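Local coordinates for protein similar to yteR (Bacilus subtilis) (Clostridium acetobutylicum, PDB 4WU0) that probably hydrolyses unsaturated rhamnogalacturonan fragments derived from pectin, at residues Gly259-Ser267 and Ile311-Val319; Glu149-Ile160 and Val215-Leu226. One frame throughout, in Å; residues are numbered along the deposited sequence.

Contact 1. Residues Gly259-Ser267 and Ile311-Val319; sequences GNYLEASGS and INLNKICYV
Glu263 and Ala264 meet the irregular strand 311-317 where helix 264-279 begins, in what is probably the (alpha/alpha)6 barrel of this glycoside hydrolase family. Two hydrogen bonds cross: Ala264 N donates to Lys315 O at 2.9 Å, and Cys317 N points at Glu263 OE2 almost straight (169° at the hydrogen, 2.9 Å). The carboxylate of Glu263, the N-cap residue of the helix, therefore serves both elements. Its OE2 receives Cys317 N on the anti side, the hydroxyl of Ser265 on the syn lone pair and Ser265 N from above the carboxylate plane, while OE1 takes Gly266 N. Four bonds fix its rotation, and the first turn of the helix would be expected to favour its negative charge. The group gets there because CG lies anti to the backbone N (chi1 -167°) and the chain folds back at chi2 (-79°).

Beside the carboxylate, Ala264 CB presses on Asn314 O at 3.2 Å and on Ile316 CG1 at 3.9 Å, and Phe302 of helix 288-302 also packs against this alanine. Ser265 CB rests on Ile316 CG2. In the second shell, Arg200 donates to both Ser265 OG and Cys317 O, so one guanidinium spans helix start and strand. The hydroxyl of Tyr261 comes up against the side chain of Cys317, OH lying 3.5 Å from CB.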
# COMPACT_ATOMS: atom_id res chain seq x y z
N GLY A 259 14.10 -16.66 12.99
CA GLY A 259 14.19 -16.12 11.65
C GLY A 259 13.22 -14.97 11.44
O GLY A 259 13.47 -14.08 10.62
N ASN A 260 12.10 -14.97 12.17
CA ASN A 260 11.11 -13.91 11.97
C ASN A 260 11.68 -12.62 12.53
O ASN A 260 12.60 -12.66 13.35
CB ASN A 260 9.80 -14.26 12.68
CG ASN A 260 8.57 -13.64 12.01
OD1 ASN A 260 8.66 -12.78 11.13
ND2 ASN A 260 7.40 -14.09 12.45
N TYR A 261 11.12 -11.50 12.11
CA TYR A 261 11.65 -10.19 12.49
C TYR A 261 10.57 -9.13 12.40
O TYR A 261 9.63 -9.26 11.59
CB TYR A 261 12.84 -9.81 11.60
CG TYR A 261 12.55 -9.65 10.13
CD1 TYR A 261 12.53 -10.74 9.27
CD2 TYR A 261 12.32 -8.39 9.59
CE1 TYR A 261 12.29 -10.58 7.93
CE2 TYR A 261 12.08 -8.21 8.26
CZ TYR A 261 12.06 -9.31 7.42
OH TYR A 261 11.81 -9.13 6.09
N LEU A 262 10.71 -8.11 13.23
CA LEU A 262 9.83 -6.95 13.18
C LEU A 262 10.14 -6.19 11.91
O LEU A 262 11.30 -5.85 11.66
CB LEU A 262 10.06 -6.07 14.43
CG LEU A 262 9.85 -6.77 15.77
CD1 LEU A 262 10.25 -5.87 16.92
CD2 LEU A 262 8.40 -7.21 15.93
N GLU A 263 9.11 -5.93 11.11
CA GLU A 263 9.32 -5.42 9.75
C GLU A 263 8.65 -4.06 9.58
O GLU A 263 7.49 -3.84 9.98
CB GLU A 263 8.83 -6.46 8.73
CG GLU A 263 9.27 -6.18 7.29
CD GLU A 263 8.43 -5.13 6.58
OE1 GLU A 263 7.22 -5.09 6.83
OE2 GLU A 263 8.98 -4.35 5.75
N ALA A 264 9.39 -3.13 9.00
CA ALA A 264 9.04 -1.71 9.07
C ALA A 264 7.94 -1.28 8.12
O ALA A 264 7.14 -0.39 8.45
CB ALA A 264 10.28 -0.85 8.81
N SER A 265 7.92 -1.82 6.90
CA SER A 265 6.95 -1.34 5.94
C SER A 265 5.53 -1.77 6.32
O SER A 265 4.63 -0.94 6.37
CB SER A 265 7.32 -1.73 4.51
OG SER A 265 7.15 -3.11 4.26
N GLY A 266 5.33 -3.05 6.61
CA GLY A 266 4.03 -3.50 7.07
C GLY A 266 3.60 -2.80 8.35
O GLY A 266 2.45 -2.35 8.46
N SER A 267 4.50 -2.65 9.32
CA SER A 267 4.17 -1.98 10.57
C SER A 267 3.74 -0.54 10.33
O SER A 267 2.78 -0.08 10.93
CB SER A 267 5.37 -2.01 11.53
OG SER A 267 5.63 -3.34 11.97
N ILE A 311 17.83 11.00 8.99
CA ILE A 311 17.42 9.70 9.53
C ILE A 311 17.34 8.62 8.47
O ILE A 311 17.01 8.88 7.30
CB ILE A 311 16.05 9.77 10.28
CG1 ILE A 311 14.98 10.39 9.39
CG2 ILE A 311 16.23 10.54 11.61
CD1 ILE A 311 13.63 10.49 10.03
N ASN A 312 17.64 7.39 8.90
CA ASN A 312 17.40 6.18 8.13
C ASN A 312 16.21 5.42 8.65
O ASN A 312 15.96 5.39 9.85
CB ASN A 312 18.59 5.21 8.23
CG ASN A 312 19.83 5.70 7.55
OD1 ASN A 312 19.80 6.61 6.71
ND2 ASN A 312 20.95 5.10 7.92
N LEU A 313 15.47 4.82 7.74
CA LEU A 313 14.45 3.84 8.12
C LEU A 313 14.99 2.45 7.82
O LEU A 313 15.33 2.14 6.69
CB LEU A 313 13.16 4.07 7.34
CG LEU A 313 11.98 3.14 7.68
CD1 LEU A 313 11.46 3.37 9.07
CD2 LEU A 313 10.86 3.32 6.67
N ASN A 314 15.07 1.62 8.85
CA ASN A 314 15.65 0.30 8.74
C ASN A 314 14.61 -0.81 8.78
O ASN A 314 13.47 -0.58 9.16
CB ASN A 314 16.60 0.10 9.93
CG ASN A 314 17.73 1.13 9.99
OD1 ASN A 314 17.83 1.95 10.92
ND2 ASN A 314 18.62 1.04 9.05
N LYS A 315 15.05 -2.02 8.43
CA LYS A 315 14.31 -3.27 8.61
C LYS A 315 13.11 -3.39 7.69
O LYS A 315 12.03 -3.85 8.11
CB LYS A 315 13.90 -3.48 10.07
CG LYS A 315 14.99 -3.18 11.11
CD LYS A 315 16.26 -4.01 10.88
CE LYS A 315 17.29 -3.69 11.96
NZ LYS A 315 18.53 -4.50 11.82
N ILE A 316 13.33 -3.07 6.43
CA ILE A 316 12.27 -3.13 5.43
C ILE A 316 12.47 -4.36 4.54
O ILE A 316 13.53 -4.56 3.99
CB ILE A 316 12.28 -1.87 4.56
CG1 ILE A 316 12.17 -0.60 5.42
CG2 ILE A 316 11.19 -1.95 3.52
CD1 ILE A 316 12.67 0.62 4.70
N CYS A 317 11.43 -5.16 4.39
CA CYS A 317 11.53 -6.29 3.47
C CYS A 317 11.60 -5.73 2.05
O CYS A 317 10.68 -5.05 1.62
CB CYS A 317 10.30 -7.19 3.60
SG CYS A 317 10.32 -8.52 2.34
N TYR A 318 12.66 -6.01 1.31
CA TYR A 318 12.83 -5.37 0.02
C TYR A 318 11.73 -5.75 -1.00
O TYR A 318 11.23 -4.89 -1.75
CB TYR A 318 14.22 -5.66 -0.56
CG TYR A 318 14.43 -5.12 -1.95
CD1 TYR A 318 14.33 -3.76 -2.23
CD2 TYR A 318 14.70 -5.98 -3.01
CE1 TYR A 318 14.51 -3.28 -3.51
CE2 TYR A 318 14.88 -5.51 -4.28
CZ TYR A 318 14.78 -4.16 -4.53
OH TYR A 318 14.96 -3.70 -5.82
N VAL A 319 11.40 -7.03 -1.03
CA VAL A 319 10.48 -7.59 -2.02
C VAL A 319 10.00 -8.94 -1.53
O VAL A 319 10.74 -9.68 -0.89
CB VAL A 319 11.15 -7.73 -3.41
CG1 VAL A 319 12.31 -8.73 -3.37
CG2 VAL A 319 10.13 -8.15 -4.48

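Contact 2. Residues Glu149-Ile160 and Val215-Leu226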
# COMPACT_ATOMS: atom_id res chain seq x y z
N GLU A 149 -19.90 7.76 -10.74
CA GLU A 149 -20.01 7.17 -9.40
C GLU A 149 -20.47 5.72 -9.39
O GLU A 149 -20.17 5.00 -8.44
CB GLU A 149 -20.98 8.01 -8.53
CG GLU A 149 -20.39 9.30 -8.04
CD GLU A 149 -21.27 10.05 -7.04
OE1 GLU A 149 -22.51 9.85 -7.05
OE2 GLU A 149 -20.69 10.85 -6.26
N LYS A 150 -21.22 5.29 -10.41
CA LYS A 150 -21.63 3.89 -10.47
C LYS A 150 -20.41 2.95 -10.43
O LYS A 150 -20.51 1.80 -9.98
CB LYS A 150 -22.43 3.63 -11.75
CG LYS A 150 -23.20 2.31 -11.74
CD LYS A 150 -24.14 2.23 -10.55
CE LYS A 150 -25.08 1.04 -10.62
NZ LYS A 150 -25.84 0.89 -9.34
N GLU A 151 -19.26 3.44 -10.89
CA GLU A 151 -18.05 2.63 -10.95
C GLU A 151 -17.56 2.25 -9.57
O GLU A 151 -16.81 1.29 -9.42
CB GLU A 151 -16.95 3.35 -11.71
CG GLU A 151 -17.29 3.53 -13.18
CD GLU A 151 -16.28 4.36 -13.93
OE1 GLU A 151 -15.21 3.83 -14.26
OE2 GLU A 151 -16.56 5.54 -14.23
N PHE A 152 -17.96 3.00 -8.56
CA PHE A 152 -17.57 2.61 -7.20
C PHE A 152 -18.09 1.21 -6.83
O PHE A 152 -17.49 0.53 -5.99
CB PHE A 152 -18.07 3.63 -6.17
CG PHE A 152 -17.29 4.92 -6.15
CD1 PHE A 152 -15.93 4.93 -5.93
CD2 PHE A 152 -17.95 6.14 -6.28
CE1 PHE A 152 -15.22 6.13 -5.88
CE2 PHE A 152 -17.24 7.34 -6.23
CZ PHE A 152 -15.87 7.32 -6.03
N ASP A 153 -19.21 0.78 -7.42
CA ASP A 153 -19.77 -0.53 -7.11
C ASP A 153 -18.80 -1.65 -7.48
O ASP A 153 -18.73 -2.67 -6.80
CB ASP A 153 -21.07 -0.79 -7.92
CG ASP A 153 -22.25 0.08 -7.50
OD1 ASP A 153 -22.11 0.99 -6.65
OD2 ASP A 153 -23.34 -0.14 -8.07
N ASP A 154 -18.08 -1.45 -8.58
CA ASP A 154 -17.08 -2.39 -9.06
C ASP A 154 -15.96 -2.48 -8.03
O ASP A 154 -15.60 -3.56 -7.58
CB ASP A 154 -16.57 -1.89 -10.42
CG ASP A 154 -15.48 -2.76 -11.03
OD1 ASP A 154 -15.02 -3.75 -10.41
OD2 ASP A 154 -15.08 -2.42 -12.16
N ILE A 155 -15.45 -1.31 -7.65
CA ILE A 155 -14.37 -1.21 -6.69
C ILE A 155 -14.72 -1.86 -5.36
O ILE A 155 -13.94 -2.67 -4.83
CB ILE A 155 -14.00 0.27 -6.50
CG1 ILE A 155 -13.35 0.79 -7.79
CG2 ILE A 155 -13.09 0.49 -5.28
CD1 ILE A 155 -13.56 2.27 -8.02
N THR A 156 -15.88 -1.52 -4.80
CA THR A 156 -16.22 -2.08 -3.50
C THR A 156 -16.40 -3.60 -3.58
O THR A 156 -16.00 -4.33 -2.68
CB THR A 156 -17.46 -1.41 -2.88
OG1 THR A 156 -18.59 -1.52 -3.75
CG2 THR A 156 -17.18 0.05 -2.62
N HIS A 157 -17.02 -4.07 -4.65
CA HIS A 157 -17.18 -5.52 -4.86
C HIS A 157 -15.82 -6.22 -4.82
O HIS A 157 -15.68 -7.33 -4.27
CB HIS A 157 -17.85 -5.75 -6.21
CG HIS A 157 -18.07 -7.19 -6.55
ND1 HIS A 157 -19.06 -7.96 -5.97
CD2 HIS A 157 -17.43 -8.00 -7.42
CE1 HIS A 157 -19.02 -9.18 -6.48
NE2 HIS A 157 -18.04 -9.23 -7.36
N GLN A 158 -14.79 -5.59 -5.38
CA GLN A 158 -13.47 -6.21 -5.36
C GLN A 158 -12.92 -6.36 -3.95
O GLN A 158 -12.34 -7.39 -3.61
CB GLN A 158 -12.50 -5.43 -6.24
CG GLN A 158 -12.97 -5.44 -7.69
CD GLN A 158 -11.87 -5.26 -8.67
OE1 GLN A 158 -10.80 -5.87 -8.54
NE2 GLN A 158 -12.11 -4.41 -9.67
N PHE A 159 -13.12 -5.36 -3.10
CA PHE A 159 -12.73 -5.48 -1.70
C PHE A 159 -13.49 -6.58 -0.98
O PHE A 159 -12.91 -7.31 -0.18
CB PHE A 159 -12.95 -4.17 -0.95
CG PHE A 159 -11.86 -3.17 -1.19
CD1 PHE A 159 -10.73 -3.18 -0.41
CD2 PHE A 159 -11.95 -2.25 -2.22
CE1 PHE A 159 -9.70 -2.28 -0.63
CE2 PHE A 159 -10.93 -1.35 -2.46
CZ PHE A 159 -9.81 -1.36 -1.66
N ILE A 160 -14.79 -6.67 -1.24
CA ILE A 160 -15.64 -7.63 -0.55
C ILE A 160 -15.30 -9.07 -0.94
O ILE A 160 -15.24 -9.95 -0.10
CB ILE A 160 -17.12 -7.31 -0.82
CG1 ILE A 160 -17.49 -6.03 -0.07
CG2 ILE A 160 -18.03 -8.45 -0.39
CD1 ILE A 160 -18.80 -5.38 -0.52
N VAL A 215 -12.93 8.08 -0.14
CA VAL A 215 -13.46 8.71 -1.35
C VAL A 215 -14.83 8.19 -1.78
O VAL A 215 -15.42 8.71 -2.73
CB VAL A 215 -12.46 8.63 -2.54
CG1 VAL A 215 -11.19 9.40 -2.22
CG2 VAL A 215 -12.17 7.19 -2.92
N LEU A 216 -15.38 7.20 -1.06
CA LEU A 216 -16.74 6.73 -1.36
C LEU A 216 -17.82 7.76 -1.03
O LEU A 216 -17.72 8.49 -0.06
CB LEU A 216 -17.06 5.45 -0.59
CG LEU A 216 -16.36 4.15 -0.97
CD1 LEU A 216 -16.86 3.04 -0.05
CD2 LEU A 216 -16.61 3.81 -2.45
N PRO A 217 -18.90 7.79 -1.82
CA PRO A 217 -20.06 8.56 -1.38
C PRO A 217 -20.54 8.09 0.01
O PRO A 217 -20.54 6.89 0.27
CB PRO A 217 -21.11 8.25 -2.46
CG PRO A 217 -20.28 7.93 -3.68
CD PRO A 217 -19.08 7.21 -3.17
N LYS A 218 -20.94 9.02 0.88
CA LYS A 218 -21.35 8.67 2.24
C LYS A 218 -22.51 7.69 2.29
O LYS A 218 -22.63 6.91 3.24
CB LYS A 218 -21.72 9.93 3.03
CG LYS A 218 -20.53 10.57 3.72
CD LYS A 218 -19.48 11.01 2.72
CE LYS A 218 -18.18 11.45 3.37
NZ LYS A 218 -17.30 12.14 2.37
N ASN A 219 -23.36 7.72 1.27
CA ASN A 219 -24.49 6.82 1.20
C ASN A 219 -24.24 5.58 0.35
O ASN A 219 -25.19 4.88 -0.01
CB ASN A 219 -25.74 7.54 0.71
CG ASN A 219 -25.64 8.01 -0.74
OD1 ASN A 219 -24.67 7.70 -1.45
ND2 ASN A 219 -26.64 8.76 -1.18
N HIS A 220 -22.99 5.30 0.01
CA HIS A 220 -22.73 4.16 -0.85
C HIS A 220 -23.17 2.86 -0.19
O HIS A 220 -22.92 2.65 0.99
CB HIS A 220 -21.27 4.08 -1.28
CG HIS A 220 -21.05 3.10 -2.39
ND1 HIS A 220 -20.81 1.77 -2.16
CD2 HIS A 220 -21.13 3.25 -3.73
CE1 HIS A 220 -20.73 1.13 -3.32
NE2 HIS A 220 -20.93 2.01 -4.29
N LYS A 221 -23.81 1.99 -0.96
CA LYS A 221 -24.41 0.78 -0.39
C LYS A 221 -23.40 -0.16 0.28
O LYS A 221 -23.79 -0.93 1.18
CB LYS A 221 -25.18 0.01 -1.47
CG LYS A 221 -24.28 -0.51 -2.57
CD LYS A 221 -25.11 -1.17 -3.65
CE LYS A 221 -24.24 -1.68 -4.76
NZ LYS A 221 -25.07 -2.45 -5.70
N ASP A 222 -22.14 -0.11 -0.14
CA ASP A 222 -21.10 -1.01 0.41
C ASP A 222 -20.15 -0.31 1.39
O ASP A 222 -19.21 -0.93 1.86
CB ASP A 222 -20.26 -1.66 -0.70
CG ASP A 222 -21.08 -2.56 -1.59
OD1 ASP A 222 -22.07 -3.17 -1.12
OD2 ASP A 222 -20.74 -2.67 -2.79
N ARG A 223 -20.41 0.96 1.69
CA ARG A 223 -19.52 1.70 2.58
C ARG A 223 -19.41 1.08 3.98
O ARG A 223 -18.31 0.89 4.48
CB ARG A 223 -19.96 3.15 2.67
CG ARG A 223 -18.97 4.07 3.36
CD ARG A 223 -19.43 5.51 3.23
NE ARG A 223 -18.55 6.44 3.94
CZ ARG A 223 -18.70 6.77 5.22
NH1 ARG A 223 -19.69 6.25 5.94
NH2 ARG A 223 -17.86 7.62 5.78
N ASN A 224 -20.54 0.73 4.58
CA ASN A 224 -20.51 0.06 5.88
C ASN A 224 -19.82 -1.28 5.85
O ASN A 224 -19.11 -1.63 6.78
CB ASN A 224 -21.92 -0.10 6.44
CG ASN A 224 -22.50 1.20 6.90
OD1 ASN A 224 -21.79 2.20 7.01
ND2 ASN A 224 -23.80 1.20 7.20
N ALA A 225 -20.01 -2.04 4.78
CA ALA A 225 -19.32 -3.32 4.65
C ALA A 225 -17.80 -3.15 4.67
O ALA A 225 -17.10 -3.91 5.34
CB ALA A 225 -19.77 -4.03 3.37
N LEU A 226 -17.28 -2.18 3.93
CA LEU A 226 -15.84 -1.97 3.91
C LEU A 226 -15.33 -1.49 5.27
O LEU A 226 -14.26 -1.88 5.71
CB LEU A 226 -15.41 -1.03 2.79
CG LEU A 226 -15.08 -1.69 1.45
CD1 LEU A 226 -16.30 -2.35 0.84
CD2 LEU A 226 -14.48 -0.67 0.47
O HOH W 1 -20.88 -3.60 -5.29
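His220 uses both ring nitrogens at once: NE2 donates to Asp153 OD1 across the contact (2.8 Å), while ND1 accepts from Asp222 N, capping the turn that leads into helix 223-240. The bond to Asp153 is bent, 140° at the hydrogen, and the carboxylate and imidazole planes stand 68° apart. With both nitrogens engaged, the ring's rotation is fixed. Asp153 OD2 meanwhile pairs with Lys150 NZ and, at a long 3.7 Å, with Lys221 NZ, so the two lysines share one carboxylate.

Deeper in, Thr156 OG1 gives a short 2.6 Å bond to the anti lone pair of Asp222 OD2; its hydroxyl sits between backbone N and carbonyl carbon (chi1 57°), which leaves CG2 to meet Leu216 CD2. A water donates to Asp153 O and to the same Asp222 oxygen. The apolar part lies to both sides along the helix: Phe152 receives Pro217 CD at 3.5 Å and Leu216 CD2 at 3.7 Å, and further on Leu226 fits between Phe159 and Ile160. The contact thus joins helix 152-166 to the connection between helices 199-215 and 223-240. Helix 129-146 backs Phe152 and Phe159, and helix 199-215 packs on Phe159 and Leu226.

In the fold
The contacts lie on opposite sides of the chain's centre, about 32 Å apart between their own centres, and share no element. Contact 1 is largely buried and small, joining a helix start to a strand; its crossing bonds both start at backbone amides, one ending on a carboxylate and one on a carbonyl. Contact 2, farther from the centre, partly open and about twice as large, joins helix 152-166 to the loop between helices 199-215 and 223-240 and to the first turn of the latter, with two side-chain hydrogen bonds, a long salt bridge and a bridging water beside apolar packing. In each, a side chain that caps a helix start, or the turn just before one, also bonds across the contact.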